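Local coordinates for putative ATP-grasp superfamily protein (Archaeoglobus fulgidus, PDB 3DF7), which is of unknown function but, as a putative member of the ATP-grasp superfamily, probably binds ATP and metal ions, at residues T250-A262 / G271-K283. Residues are numbered along the deposited sequence; the frame is centred on the assembly and turned at random.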
loop_
_atom_site.group_PDB
_atom_site.type_symbol
_atom_site.label_atom_id
_atom_site.label_comp_id
_atom_site.label_asym_id
_atom_site.label_seq_id
_atom_site.Cartn_x
_atom_site.Cartn_y
_atom_site.Cartn_z
ATOM N N THR A 250 0.227 2.604 -0.243
ATOM C CA THR A 250 1.106 1.910 0.691
ATOM C C THR A 250 1.825 2.984 1.504
ATOM O O THR A 250 1.955 4.127 1.057
ATOM C CB THR A 250 2.122 0.985 -0.038
ATOM O OG1 THR A 250 2.895 1.746 -0.968
ATOM C CG2 THR A 250 1.386 -0.134 -0.777
ATOM N N THR A 251 2.281 2.618 2.699
ATOM C CA THR A 251 2.926 3.559 3.612
ATOM C C THR A 251 4.000 4.505 3.057
ATOM O O THR A 251 4.047 5.680 3.437
ATOM C CB THR A 251 3.487 2.808 4.842
ATOM O OG1 THR A 251 2.456 1.975 5.393
ATOM C CG2 THR A 251 3.939 3.793 5.917
ATOM N N PRO A 252 4.869 4.021 2.153
ATOM C CA PRO A 252 5.911 4.902 1.602
ATOM C C PRO A 252 5.371 6.208 1.000
ATOM O O PRO A 252 6.102 7.190 0.846
ATOM C CB PRO A 252 6.588 4.016 0.559
ATOM C CG PRO A 252 6.470 2.642 1.169
ATOM C CD PRO A 252 5.033 2.641 1.657
ATOM N N VAL A 253 4.086 6.210 0.658
ATOM C CA VAL A 253 3.455 7.384 0.076
ATOM C C VAL A 253 3.493 8.600 1.007
ATOM O O VAL A 253 3.540 9.737 0.546
ATOM C CB VAL A 253 1.974 7.095 -0.296
ATOM C CG1 VAL A 253 1.097 7.071 0.962
ATOM C CG2 VAL A 253 1.478 8.128 -1.269
ATOM N N VAL A 254 3.475 8.363 2.315
ATOM C CA VAL A 254 3.485 9.472 3.262
ATOM C C VAL A 254 4.738 10.335 3.139
ATOM O O VAL A 254 4.722 11.508 3.498
ATOM C CB VAL A 254 3.355 8.978 4.729
ATOM C CG1 VAL A 254 2.121 8.090 4.866
ATOM C CG2 VAL A 254 4.610 8.231 5.157
ATOM N N ALA A 255 5.820 9.761 2.625
ATOM C CA ALA A 255 7.070 10.508 2.485
ATOM C C ALA A 255 7.195 11.323 1.198
ATOM O O ALA A 255 8.112 12.133 1.065
ATOM C CB ALA A 255 8.252 9.546 2.593
ATOM N N PHE A 256 6.273 11.135 0.259
ATOM C CA PHE A 256 6.365 11.840 -1.018
ATOM C C PHE A 256 6.492 13.367 -0.970
ATOM O O PHE A 256 7.344 13.931 -1.658
ATOM C CB PHE A 256 5.198 11.427 -1.922
ATOM C CG PHE A 256 5.289 10.001 -2.434
ATOM C CD1 PHE A 256 6.279 9.134 -1.980
ATOM C CD2 PHE A 256 4.376 9.533 -3.377
ATOM C CE1 PHE A 256 6.358 7.818 -2.458
ATOM C CE2 PHE A 256 4.447 8.223 -3.860
ATOM C CZ PHE A 256 5.442 7.365 -3.398
ATOM N N SER A 257 5.669 14.042 -0.169
ATOM C CA SER A 257 5.753 15.503 -0.097
ATOM C C SER A 257 7.136 15.998 0.306
ATOM O O SER A 257 7.692 16.883 -0.340
ATOM C CB SER A 257 4.712 16.061 0.877
ATOM O OG SER A 257 3.411 15.968 0.323
ATOM N N ARG A 258 7.687 15.428 1.371
ATOM C CA ARG A 258 9.009 15.822 1.834
ATOM C C ARG A 258 10.105 15.348 0.886
ATOM O O ARG A 258 10.992 16.116 0.523
ATOM C CB ARG A 258 9.266 15.278 3.246
ATOM C CG ARG A 258 8.525 16.042 4.342
ATOM C CD ARG A 258 8.559 15.297 5.672
ATOM N NE ARG A 258 9.919 15.085 6.159
ATOM C CZ ARG A 258 10.524 15.848 7.063
ATOM N NH1 ARG A 258 9.890 16.887 7.598
ATOM N NH2 ARG A 258 11.768 15.575 7.430
ATOM N N ALA A 259 10.037 14.088 0.471
ATOM C CA ALA A 259 11.049 13.542 -0.424
ATOM C C ALA A 259 11.066 14.119 -1.838
ATOM O O ALA A 259 12.137 14.374 -2.390
ATOM C CB ALA A 259 10.906 12.028 -0.502
ATOM N N TYR A 260 9.890 14.344 -2.415
ATOM C CA TYR A 260 9.813 14.817 -3.795
ATOM C C TYR A 260 9.176 16.169 -4.060
ATOM O O TYR A 260 9.246 16.676 -5.187
ATOM C CB TYR A 260 9.085 13.770 -4.640
ATOM C CG TYR A 260 9.674 12.382 -4.534
ATOM C CD1 TYR A 260 11.026 12.156 -4.798
ATOM C CD2 TYR A 260 8.874 11.287 -4.202
ATOM C CE1 TYR A 260 11.565 10.875 -4.736
ATOM C CE2 TYR A 260 9.406 10.000 -4.139
ATOM C CZ TYR A 260 10.751 9.803 -4.408
ATOM O OH TYR A 260 11.289 8.538 -4.350
ATOM N N GLY A 261 8.556 16.753 -3.041
ATOM C CA GLY A 261 7.900 18.030 -3.234
ATOM C C GLY A 261 6.621 17.829 -4.022
ATOM O O GLY A 261 6.090 18.764 -4.619
ATOM N N ALA A 262 6.125 16.594 -4.026
ATOM C CA ALA A 262 4.898 16.249 -4.738
ATOM C C ALA A 262 4.178 15.129 -3.995
ATOM O O ALA A 262 4.800 14.147 -3.591
ATOM C CB ALA A 262 5.222 15.800 -6.153
ATOM N N GLY A 271 1.700 15.420 -12.431
ATOM C CA GLY A 271 2.719 16.331 -11.948
ATOM C C GLY A 271 4.038 15.605 -11.802
ATOM O O GLY A 271 4.068 14.381 -11.685
ATOM N N GLU A 272 5.140 16.344 -11.811
ATOM C CA GLU A 272 6.434 15.705 -11.670
ATOM C C GLU A 272 7.121 16.066 -10.358
ATOM O O GLU A 272 6.683 16.961 -9.634
ATOM C CB GLU A 272 7.340 16.074 -12.843
ATOM C CG GLU A 272 8.583 15.205 -12.928
ATOM C CD GLU A 272 8.244 13.722 -12.909
ATOM O OE1 GLU A 272 7.523 13.263 -13.824
ATOM O OE2 GLU A 272 8.694 13.016 -11.978
ATOM N N VAL A 273 8.196 15.344 -10.063
ATOM C CA VAL A 273 8.985 15.563 -8.857
ATOM C C VAL A 273 9.589 16.965 -8.907
ATOM O O VAL A 273 10.004 17.431 -9.970
ATOM C CB VAL A 273 10.106 14.505 -8.763
ATOM C CG1 VAL A 273 11.033 14.809 -7.602
ATOM C CG2 VAL A 273 9.485 13.121 -8.589
ATOM N N LYS A 274 9.625 17.636 -7.759
ATOM C CA LYS A 274 10.169 18.988 -7.670
ATOM C C LYS A 274 11.592 18.994 -7.128
ATOM O O LYS A 274 12.380 19.890 -7.430
ATOM C CB LYS A 274 9.277 19.859 -6.781
ATOM C CG LYS A 274 7.873 20.061 -7.320
ATOM C CD LYS A 274 7.890 20.765 -8.669
ATOM C CE LYS A 274 6.477 20.982 -9.190
ATOM N NZ LYS A 274 5.661 21.784 -8.235
ATOM N N HIS A 275 11.910 17.992 -6.318
ATOM C CA HIS A 275 13.237 17.848 -5.737
ATOM C C HIS A 275 13.396 16.436 -5.213
ATOM O O HIS A 275 12.453 15.654 -5.232
ATOM C CB HIS A 275 13.454 18.847 -4.587
ATOM C CG HIS A 275 12.516 18.675 -3.429
ATOM N ND1 HIS A 275 12.535 17.571 -2.601
ATOM C CD2 HIS A 275 11.540 19.483 -2.950
ATOM C CE1 HIS A 275 11.614 17.708 -1.663
ATOM N NE2 HIS A 275 10.996 18.861 -1.853
ATOM N N VAL A 276 14.599 16.108 -4.765
ATOM C CA VAL A 276 14.851 14.797 -4.199
ATOM C C VAL A 276 15.586 15.005 -2.886
ATOM O O VAL A 276 16.719 15.481 -2.861
ATOM C CB VAL A 276 15.696 13.914 -5.141
ATOM C CG1 VAL A 276 15.947 12.549 -4.492
ATOM C CG2 VAL A 276 14.971 13.739 -6.467
ATOM N N ARG A 277 14.906 14.671 -1.795
ATOM C CA ARG A 277 15.447 14.808 -0.448
ATOM C C ARG A 277 15.101 13.501 0.254
ATOM O O ARG A 277 14.001 13.348 0.785
ATOM C CB ARG A 277 14.770 15.988 0.253
ATOM C CG ARG A 277 15.336 16.369 1.622
ATOM C CD ARG A 277 14.458 17.452 2.234
ATOM N NE ARG A 277 14.227 18.534 1.277
ATOM C CZ ARG A 277 13.147 19.307 1.262
ATOM N NH1 ARG A 277 12.186 19.122 2.158
ATOM N NH2 ARG A 277 13.020 20.255 0.340
ATOM N N ARG A 278 16.040 12.560 0.244
ATOM C CA ARG A 278 15.815 11.251 0.844
ATOM C C ARG A 278 15.256 11.289 2.263
ATOM O O ARG A 278 15.795 11.951 3.156
ATOM C CB ARG A 278 17.099 10.419 0.808
ATOM C CG ARG A 278 16.931 9.015 1.366
ATOM C CD ARG A 278 18.150 8.134 1.078
ATOM N NE ARG A 278 18.135 7.615 -0.289
ATOM C CZ ARG A 278 19.027 7.923 -1.224
ATOM N NH1 ARG A 278 20.021 8.758 -0.953
ATOM N NH2 ARG A 278 18.932 7.385 -2.433
ATOM N N GLN A 279 14.172 10.549 2.458
ATOM C CA GLN A 279 13.493 10.479 3.747
ATOM C C GLN A 279 13.490 9.067 4.312
ATOM O O GLN A 279 13.570 8.090 3.569
ATOM C CB GLN A 279 12.030 10.904 3.588
ATOM C CG GLN A 279 11.832 12.296 3.034
ATOM C CD GLN A 279 12.341 13.340 3.984
ATOM O OE1 GLN A 279 13.208 14.148 3.641
ATOM N NE2 GLN A 279 11.818 13.322 5.198
HETATM N N MSE A 280 13.404 8.969 5.635
HETATM C CA MSE A 280 13.281 7.671 6.271
HETATM C C MSE A 280 11.948 7.688 7.004
HETATM O O MSE A 280 11.695 8.573 7.822
HETATM C CB MSE A 280 14.390 7.388 7.296
HETATM C CG MSE A 280 14.119 6.093 8.082
HETATM SE SE MSE A 280 15.490 5.536 9.327
HETATM C CE MSE A 280 16.595 4.499 8.110
ATOM N N VAL A 281 11.088 6.726 6.691
ATOM C CA VAL A 281 9.805 6.618 7.370
ATOM C C VAL A 281 10.013 5.477 8.358
ATOM O O VAL A 281 10.557 4.438 7.994
ATOM C CB VAL A 281 8.659 6.240 6.387
ATOM C CG1 VAL A 281 7.342 6.089 7.149
ATOM C CG2 VAL A 281 8.511 7.306 5.308
ATOM N N ARG A 282 9.625 5.661 9.612
ATOM C CA ARG A 282 9.798 4.572 10.561
ATOM C C ARG A 282 8.728 4.543 11.629
ATOM O O ARG A 282 8.231 5.582 12.069
ATOM C CB ARG A 282 11.184 4.632 11.220
ATOM C CG ARG A 282 11.386 5.786 12.183
ATOM C CD ARG A 282 12.829 5.848 12.692
ATOM N NE ARG A 282 13.019 6.994 13.574
ATOM C CZ ARG A 282 14.197 7.460 13.977
ATOM N NH1 ARG A 282 15.329 6.884 13.584
ATOM N NH2 ARG A 282 14.236 8.522 14.768
ATOM N N LYS A 283 8.374 3.328 12.026
ATOM C CA LYS A 283 7.381 3.118 13.059
ATOM C C LYS A 283 8.163 3.009 14.360
ATOM O O LYS A 283 9.191 2.327 14.430
ATOM C CB LYS A 283 6.604 1.830 12.787
ATOM C CG LYS A 283 5.547 1.506 13.824
ATOM C CD LYS A 283 4.882 0.165 13.532
ATOM C CE LYS A 283 4.179 0.179 12.184
ATOM N NZ LYS A 283 3.483 -1.105 11.900
HETATM O O HOH W 1 8.455 19.389 0.295
HETATM O O HOH W 2 4.151 19.217 -6.596
#
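Val-281 supplies the bump at one end of this contact: its CG2 rests 3.5 Å from Ala-255 CB, in the shallow place between that methyl and Val-254 CG2, and both valine methyls face Val-254 CG2. With CG1 anti to its backbone N (chi1 178°), Val-281 spreads this fork toward the helical turns of 251-255. Farther along, Gln-279 lays its aliphatic part over the next alanine, CG lying 3.7 Å from Ala-259 CB. A bend at chi2 (-66°) brings its amide group beside the Arg-258 guanidinium, the two planes turned 70° apart and the side chains crossing at about a right angle.

At the last turn of helix 256-260 backbone bonds take over. Arg-277 N reaches Ala-259 O at 2.8 Å, in the carbonyl plane and on a lone pair. Tyr-260 O is gripped twice: Lys-274 N arrives at 2.8 Å nearly head-on to the C=O, and His-275 N, at 3.2 Å, comes from above the carbonyl plane. Gly-261, with positive phi, is the first residue to leave the helical path, and the His-275 ring and Lys-274 CB take up the space beside its CA. One face of that ring lies over Tyr-260 C and Gly-261 N, the other toward Arg-277 NH2. Val-273 packs against Tyr-260, its CG1 3.7 Å from Tyr-260 CB; the tyrosine hydroxyl bonds Ser-184.

Residues 279-283 belong to a strand between 194-200 and 297-303 in the large antiparallel sheet, so the contact packs a short helix on that sheet; Val-200 also touches Ala-255 and Ala-259. Chemically, the contact divides into an apolar valine-alanine end and a polar end where Ala-259 O and Tyr-260 O accept three main-chain N-H groups, so the loop 273-277 is joined to the helix end mainly through its backbone; Arg-258 O is the exception, buried with no partner in the model.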